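PDB 6W1G: hydroxyglutarate synthase from Pseudomonas putida, which catalyses the iron(II)-dependent, O2-consuming decarboxylation and hydroxylation of 2-oxoadipate to (R)-2-hydroxyglutarate, a step of D-lysine catabolism. Local coordinates for residues A112-H117 with L441-Q446; M91-V96 with F126-S131. All coordinates share one frame; numbering follows the deposited sequence.

Overall arrangement
The two contacts, centred 11 Å apart, involve the half of the mixed sheet that begins at outermost strand 94-100; the same sheet carries His-70 and His-226, two ligands of the bound nickel. Strand 108-114 joins them. On one side it pairs with strand 94-100, with Ala-112 O 2.8 Å from Val-96 N and Arg-114 O 2.9 Å from Gln-94 N; on the other it pairs with strand 127-133. Met-93 CE of interaction 2 also packs on Phe-113 O, at 3.4 Å. Interaction 1 continues to the C-terminal helix 440-458, and its Arg-114 side chain is about 13 Å from the nickel; the Arg-127 side chain of interaction 2 is about 9 Å from the nickel.

Interaction 1 of 2, residues A112-H117 with L441-Q446; sequences AFRAVH and LALYAQ
At the end of strand 108-114 in the sheet that carries the metal ligands His-70 and His-226, where strand 69-75, helix 78-90 and strands 94-100, 108-114 and 127-133 are consistent with a βαβββ module of the vicinal oxygen chelate fold, Arg-114 and Val-116 pack on Leu-443 and Tyr-444 of the C-terminal helix 440-458. Here a strand end and the loop after it meet a helix distant in sequence, with a guanidinium lying between the apolar pair and the tyrosine. Arg-114 starts with CG between the backbone N and the carbonyl carbon (chi1 62°) and then runs extended to NE, which carries its terminal nitrogens across to the helix. NH2 comes obliquely to the phenol end of Tyr-444, 3.8 Å from OH, with the guanidinium and ring planes only 19° apart. The same NH2 lies 4.1 Å from Leu-443 CD1. NH1 turns back to its own chain and donates to Ala-115 O, 2.9 Å away and in that carbonyl's plane, through a bent bond (N-H...O 140°). NE is salt-bridged to Asp-398 OD1, while Tyr-444 OH takes the N-H of Glu-397, so the loop carrying these two acidic residues fastens both polar ends. A leucine in place of Arg-114 would probably leave Asp-398 without its charged mate and the tyrosine ring without the flat group laid near it. On the apolar side Leu-443 presents both of its methyl groups to Val-116: CD1 reaches CG1 at 3.7 Å, and CD2 is 3.9 Å from CB. Gln-94 and Val-96 of the neighbouring strand also touch Val-116. The two backbones are bridged as well by one water, which donates both of its hydrogens, at 2.8 Å to Val-116 O and at 2.8 Å to Leu-443 O.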
loop_
_atom_site.group_PDB
_atom_site.type_symbol
_atom_site.label_atom_id
_atom_site.label_comp_id
_atom_site.label_asym_id
_atom_site.label_seq_id
_atom_site.Cartn_x
_atom_site.Cartn_y
_atom_site.Cartn_z
ATOM N N ALA A 112 -3.544 6.879 0.623
ATOM C CA ALA A 112 -2.468 6.149 1.277
ATOM C C ALA A 112 -1.355 7.125 1.657
ATOM O O ALA A 112 -0.889 7.895 0.825
ATOM C CB ALA A 112 -1.893 5.047 0.419
ATOM N N PHE A 113 -0.910 7.045 2.892
ATOM C CA PHE A 113 0.213 7.844 3.353
ATOM C C PHE A 113 1.495 7.052 3.099
ATOM O O PHE A 113 1.595 5.891 3.526
ATOM C CB PHE A 113 0.059 8.206 4.836
ATOM C CG PHE A 113 -1.098 9.125 5.081
ATOM C CD1 PHE A 113 -2.351 8.632 5.431
ATOM C CD2 PHE A 113 -0.933 10.497 5.011
ATOM C CE1 PHE A 113 -3.401 9.507 5.686
ATOM C CE2 PHE A 113 -1.971 11.345 5.264
ATOM C CZ PHE A 113 -3.216 10.839 5.603
ATOM N N ARG A 114 2.466 7.678 2.437
ATOM C CA ARG A 114 3.703 7.021 2.085
ATOM C C ARG A 114 4.754 8.071 1.779
ATOM O O ARG A 114 4.436 9.231 1.500
ATOM C CB ARG A 114 3.567 6.047 0.900
ATOM C CG ARG A 114 3.133 6.703 -0.402
ATOM C CD ARG A 114 3.247 5.693 -1.514
ATOM N NE ARG A 114 2.950 6.163 -2.857
ATOM C CZ ARG A 114 3.866 6.620 -3.723
ATOM N NH1 ARG A 114 5.104 6.862 -3.356
ATOM N NH2 ARG A 114 3.523 6.792 -4.996
ATOM N N ALA A 115 6.028 7.665 1.790
ATOM C CA ALA A 115 7.092 8.489 1.241
ATOM C C ALA A 115 6.961 8.480 -0.277
ATOM O O ALA A 115 6.302 7.649 -0.886
ATOM C CB ALA A 115 8.419 7.944 1.682
ATOM N N VAL A 116 7.617 9.448 -0.898
ATOM C CA VAL A 116 7.394 9.717 -2.318
ATOM C C VAL A 116 8.625 9.565 -3.209
ATOM O O VAL A 116 8.481 9.415 -4.435
ATOM C CB VAL A 116 6.708 11.075 -2.537
ATOM C CG1 VAL A 116 5.358 11.129 -1.784
ATOM C CG2 VAL A 116 7.649 12.213 -2.206
ATOM N N HIS A 117 9.812 9.595 -2.666
ATOM C CA HIS A 117 11.048 9.624 -3.428
ATOM C C HIS A 117 11.688 8.251 -3.274
ATOM O O HIS A 117 11.682 7.700 -2.159
ATOM C CB HIS A 117 11.934 10.707 -2.865
ATOM C CG HIS A 117 13.199 10.941 -3.581
ATOM N ND1 HIS A 117 14.261 10.063 -3.539
ATOM C CD2 HIS A 117 13.635 12.025 -4.268
ATOM C CE1 HIS A 117 15.290 10.597 -4.169
ATOM N NE2 HIS A 117 14.937 11.791 -4.616
ATOM N N LEU A 441 1.027 9.228 -10.274
ATOM C CA LEU A 441 1.647 9.130 -11.605
ATOM C C LEU A 441 2.716 10.205 -11.816
ATOM O O LEU A 441 3.748 9.952 -12.442
ATOM C CB LEU A 441 0.569 9.159 -12.675
ATOM C CG LEU A 441 -0.514 8.101 -12.433
ATOM C CD1 LEU A 441 -1.527 8.074 -13.557
ATOM C CD2 LEU A 441 0.006 6.679 -12.197
ATOM N N ALA A 442 2.466 11.420 -11.336
ATOM C CA ALA A 442 3.478 12.468 -11.403
ATOM C C ALA A 442 4.708 12.096 -10.591
ATOM O O ALA A 442 5.848 12.336 -11.033
ATOM C CB ALA A 442 2.891 13.801 -10.931
ATOM N N LEU A 443 4.501 11.467 -9.430
ATOM C CA LEU A 443 5.624 11.049 -8.599
ATOM C C LEU A 443 6.440 9.964 -9.312
ATOM O O LEU A 443 7.676 9.968 -9.257
ATOM C CB LEU A 443 5.102 10.520 -7.260
ATOM C CG LEU A 443 4.479 11.566 -6.344
ATOM C CD1 LEU A 443 3.879 10.868 -5.138
ATOM C CD2 LEU A 443 5.492 12.576 -5.951
ATOM N N TYR A 444 5.778 9.017 -9.979
ATOM C CA TYR A 444 6.502 7.983 -10.702
ATOM C C TYR A 444 7.291 8.575 -11.863
ATOM O O TYR A 444 8.440 8.194 -12.112
ATOM C CB TYR A 444 5.555 6.902 -11.213
ATOM C CG TYR A 444 4.884 6.077 -10.143
ATOM C CD1 TYR A 444 5.592 5.571 -9.071
ATOM C CD2 TYR A 444 3.543 5.789 -10.232
ATOM C CE1 TYR A 444 4.962 4.826 -8.078
ATOM C CE2 TYR A 444 2.923 5.018 -9.235
ATOM C CZ TYR A 444 3.641 4.570 -8.171
ATOM O OH TYR A 444 3.076 3.773 -7.185
ATOM N N ALA A 445 6.689 9.514 -12.588
ATOM C CA ALA A 445 7.396 10.171 -13.677
ATOM C C ALA A 445 8.648 10.858 -13.170
ATOM O O ALA A 445 9.689 10.845 -13.850
ATOM C CB ALA A 445 6.480 11.148 -14.416
ATOM N N GLN A 446 8.560 11.465 -12.005
ATOM C CA GLN A 446 9.725 12.117 -11.411
ATOM C C GLN A 446 10.816 11.131 -11.043
ATOM O O GLN A 446 12.006 11.390 -11.250
ATOM C CB GLN A 446 9.342 12.958 -10.183
ATOM C CG GLN A 446 8.539 14.166 -10.514
ATOM C CD GLN A 446 8.173 14.993 -9.309
ATOM O OE1 GLN A 446 7.751 14.475 -8.298
ATOM N NE2 GLN A 446 8.360 16.280 -9.413
HETATM O O HOH W 1 8.877 10.738 -6.814
#

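Interaction 2 of 2, residues M91-V96 with F126-S131; sequences MGMQPV and FRVFTS
Arg-127 NH1 is gripped by two carboxylates, in salt bridges to Glu-397 OE1 and Glu-68 OE2, while on its backbone side the same residue offers CA to Met-93 CE at 4.2 Å. The contact spans three strands of a probable vicinal-oxygen-chelate βαβββ module: strand 108-114 runs between 94-100 and 127-133, and Met-93 reaches past it. Helix 78-90 ends here in a Schellman motif, with Gly-92 at the C-prime position and Met-93 N hydrogen-bonded to Phe-88 O; the chain then enters strand 94-100. Nearly the whole contact is the methionine methyl. A bend at the thioether (chi3 74°) turns CE onto the start of strand 127-133, where it sits 3.8 Å from Phe-126 O and 3.9 Å from ring atom CD2 of Phe-126, meeting that ring obliquely. Further along the strand, CE is 4.0 Å from both the backbone N and the methyl CG2 of Val-128. Phe-126 CG stands opposite its backbone N (chi1 -174°), which leaves ring atom CD2 facing the methyl. Phe-88 packs against both Met-93 and Val-128, closing the cluster from the helix, and Arg-13 of helix 9-27 also touches Met-93. Farther along strand 127-133, Thr-130 OG1 donates to Val-128 O at 3.2 Å, from well above the carbonyl plane.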
loop_
_atom_site.group_PDB
_atom_site.type_symbol
_atom_site.label_atom_id
_atom_site.label_comp_id
_atom_site.label_asym_id
_atom_site.label_seq_id
_atom_site.Cartn_x
_atom_site.Cartn_y
_atom_site.Cartn_z
ATOM N N MET A 91 6.824 11.149 10.077
ATOM C CA MET A 91 7.538 10.019 9.497
ATOM C C MET A 91 7.725 10.140 7.993
ATOM O O MET A 91 7.952 9.123 7.322
ATOM C CB MET A 91 6.797 8.738 9.848
ATOM C CG MET A 91 6.728 8.541 11.331
ATOM S SD MET A 91 6.001 7.009 11.861
ATOM C CE MET A 91 4.433 7.269 11.453
ATOM N N GLY A 92 7.624 11.351 7.444
ATOM C CA GLY A 92 7.905 11.519 6.049
ATOM C C GLY A 92 6.869 10.919 5.121
ATOM O O GLY A 92 7.189 10.650 3.954
ATOM N N MET A 93 5.647 10.703 5.611
ATOM C CA MET A 93 4.606 10.062 4.821
ATOM C C MET A 93 3.604 11.109 4.420
ATOM O O MET A 93 3.082 11.809 5.302
ATOM C CB MET A 93 3.948 8.969 5.666
ATOM C CG MET A 93 4.918 7.860 6.003
ATOM S SD MET A 93 4.397 6.771 7.371
ATOM C CE MET A 93 3.147 5.875 6.496
ATOM N N GLN A 94 3.306 11.239 3.190
ATOM C CA GLN A 94 2.388 12.182 2.592
ATOM C C GLN A 94 1.202 11.463 1.994
ATOM O O GLN A 94 1.331 10.320 1.569
ATOM C CB GLN A 94 3.071 13.005 1.510
ATOM C CG GLN A 94 4.276 13.715 2.012
ATOM C CD GLN A 94 4.988 14.441 0.890
ATOM O OE1 GLN A 94 4.363 15.191 0.128
ATOM N NE2 GLN A 94 6.296 14.212 0.760
ATOM N N PRO A 95 0.038 12.120 1.878
ATOM C CA PRO A 95 -1.133 11.450 1.273
ATOM C C PRO A 95 -1.009 11.367 -0.238
ATOM O O PRO A 95 -0.830 12.403 -0.896
ATOM C CB PRO A 95 -2.299 12.352 1.688
ATOM C CG PRO A 95 -1.634 13.707 1.872
ATOM C CD PRO A 95 -0.274 13.473 2.402
ATOM N N VAL A 96 -1.097 10.162 -0.769
ATOM C CA VAL A 96 -0.950 9.918 -2.201
ATOM C C VAL A 96 -2.179 9.162 -2.673
ATOM O O VAL A 96 -2.534 8.121 -2.108
ATOM C CB VAL A 96 0.329 9.114 -2.508
ATOM C CG1 VAL A 96 0.431 8.889 -4.003
ATOM C CG2 VAL A 96 1.541 9.818 -1.948
ATOM N N PHE A 126 7.127 1.734 3.875
ATOM C CA PHE A 126 5.880 1.580 4.628
ATOM C C PHE A 126 4.826 2.550 4.148
ATOM O O PHE A 126 5.096 3.746 3.979
ATOM C CB PHE A 126 6.164 1.791 6.111
ATOM C CG PHE A 126 5.024 1.529 7.008
ATOM C CD1 PHE A 126 4.450 0.269 7.071
ATOM C CD2 PHE A 126 4.535 2.524 7.838
ATOM C CE1 PHE A 126 3.396 0.009 7.948
ATOM C CE2 PHE A 126 3.516 2.269 8.727
ATOM C CZ PHE A 126 2.942 1.005 8.777
ATOM N N ARG A 127 3.610 2.051 4.010
ATOM C CA ARG A 127 2.451 2.880 3.653
ATOM C C ARG A 127 1.309 2.534 4.586
ATOM O O ARG A 127 1.232 1.408 5.062
ATOM C CB ARG A 127 1.858 2.675 2.241
ATOM C CG ARG A 127 2.781 2.426 1.127
ATOM C CD ARG A 127 2.836 0.950 0.808
ATOM N NE ARG A 127 3.732 0.750 -0.262
ATOM C CZ ARG A 127 4.533 -0.318 -0.399
ATOM N NH1 ARG A 127 5.367 -0.419 -1.388
ATOM N NH2 ARG A 127 4.483 -1.316 0.487
ATOM N N VAL A 128 0.425 3.513 4.820
ATOM C CA VAL A 128 -0.787 3.267 5.570
ATOM C C VAL A 128 -1.973 3.721 4.737
ATOM O O VAL A 128 -2.174 4.934 4.529
ATOM C CB VAL A 128 -0.819 3.869 6.959
ATOM C CG1 VAL A 128 -2.180 3.547 7.625
ATOM C CG2 VAL A 128 0.318 3.332 7.792
ATOM N N PHE A 129 -2.746 2.752 4.239
ATOM C CA PHE A 129 -3.990 3.008 3.521
ATOM C C PHE A 129 -5.033 3.418 4.549
ATOM O O PHE A 129 -5.285 2.668 5.499
ATOM C CB PHE A 129 -4.425 1.733 2.809
ATOM C CG PHE A 129 -5.568 1.913 1.857
ATOM C CD1 PHE A 129 -6.883 1.739 2.253
ATOM C CD2 PHE A 129 -5.331 2.301 0.554
ATOM C CE1 PHE A 129 -7.906 1.908 1.348
ATOM C CE2 PHE A 129 -6.376 2.467 -0.345
ATOM C CZ PHE A 129 -7.645 2.275 0.056
ATOM N N THR A 130 -5.547 4.636 4.429
ATOM C CA THR A 130 -6.355 5.276 5.451
ATOM C C THR A 130 -7.707 5.638 4.863
ATOM O O THR A 130 -7.805 6.464 3.946
ATOM C CB THR A 130 -5.648 6.507 5.965
ATOM O OG1 THR A 130 -4.369 6.138 6.477
ATOM C CG2 THR A 130 -6.431 7.194 7.079
ATOM N N SER A 131 -8.767 5.044 5.423
ATOM C CA SER A 131 -10.127 5.315 4.965
ATOM C C SER A 131 -10.842 6.215 5.945
ATOM O O SER A 131 -10.666 6.084 7.158
ATOM C CB SER A 131 -10.892 4.003 4.832
ATOM O OG SER A 131 -10.291 3.105 3.924
#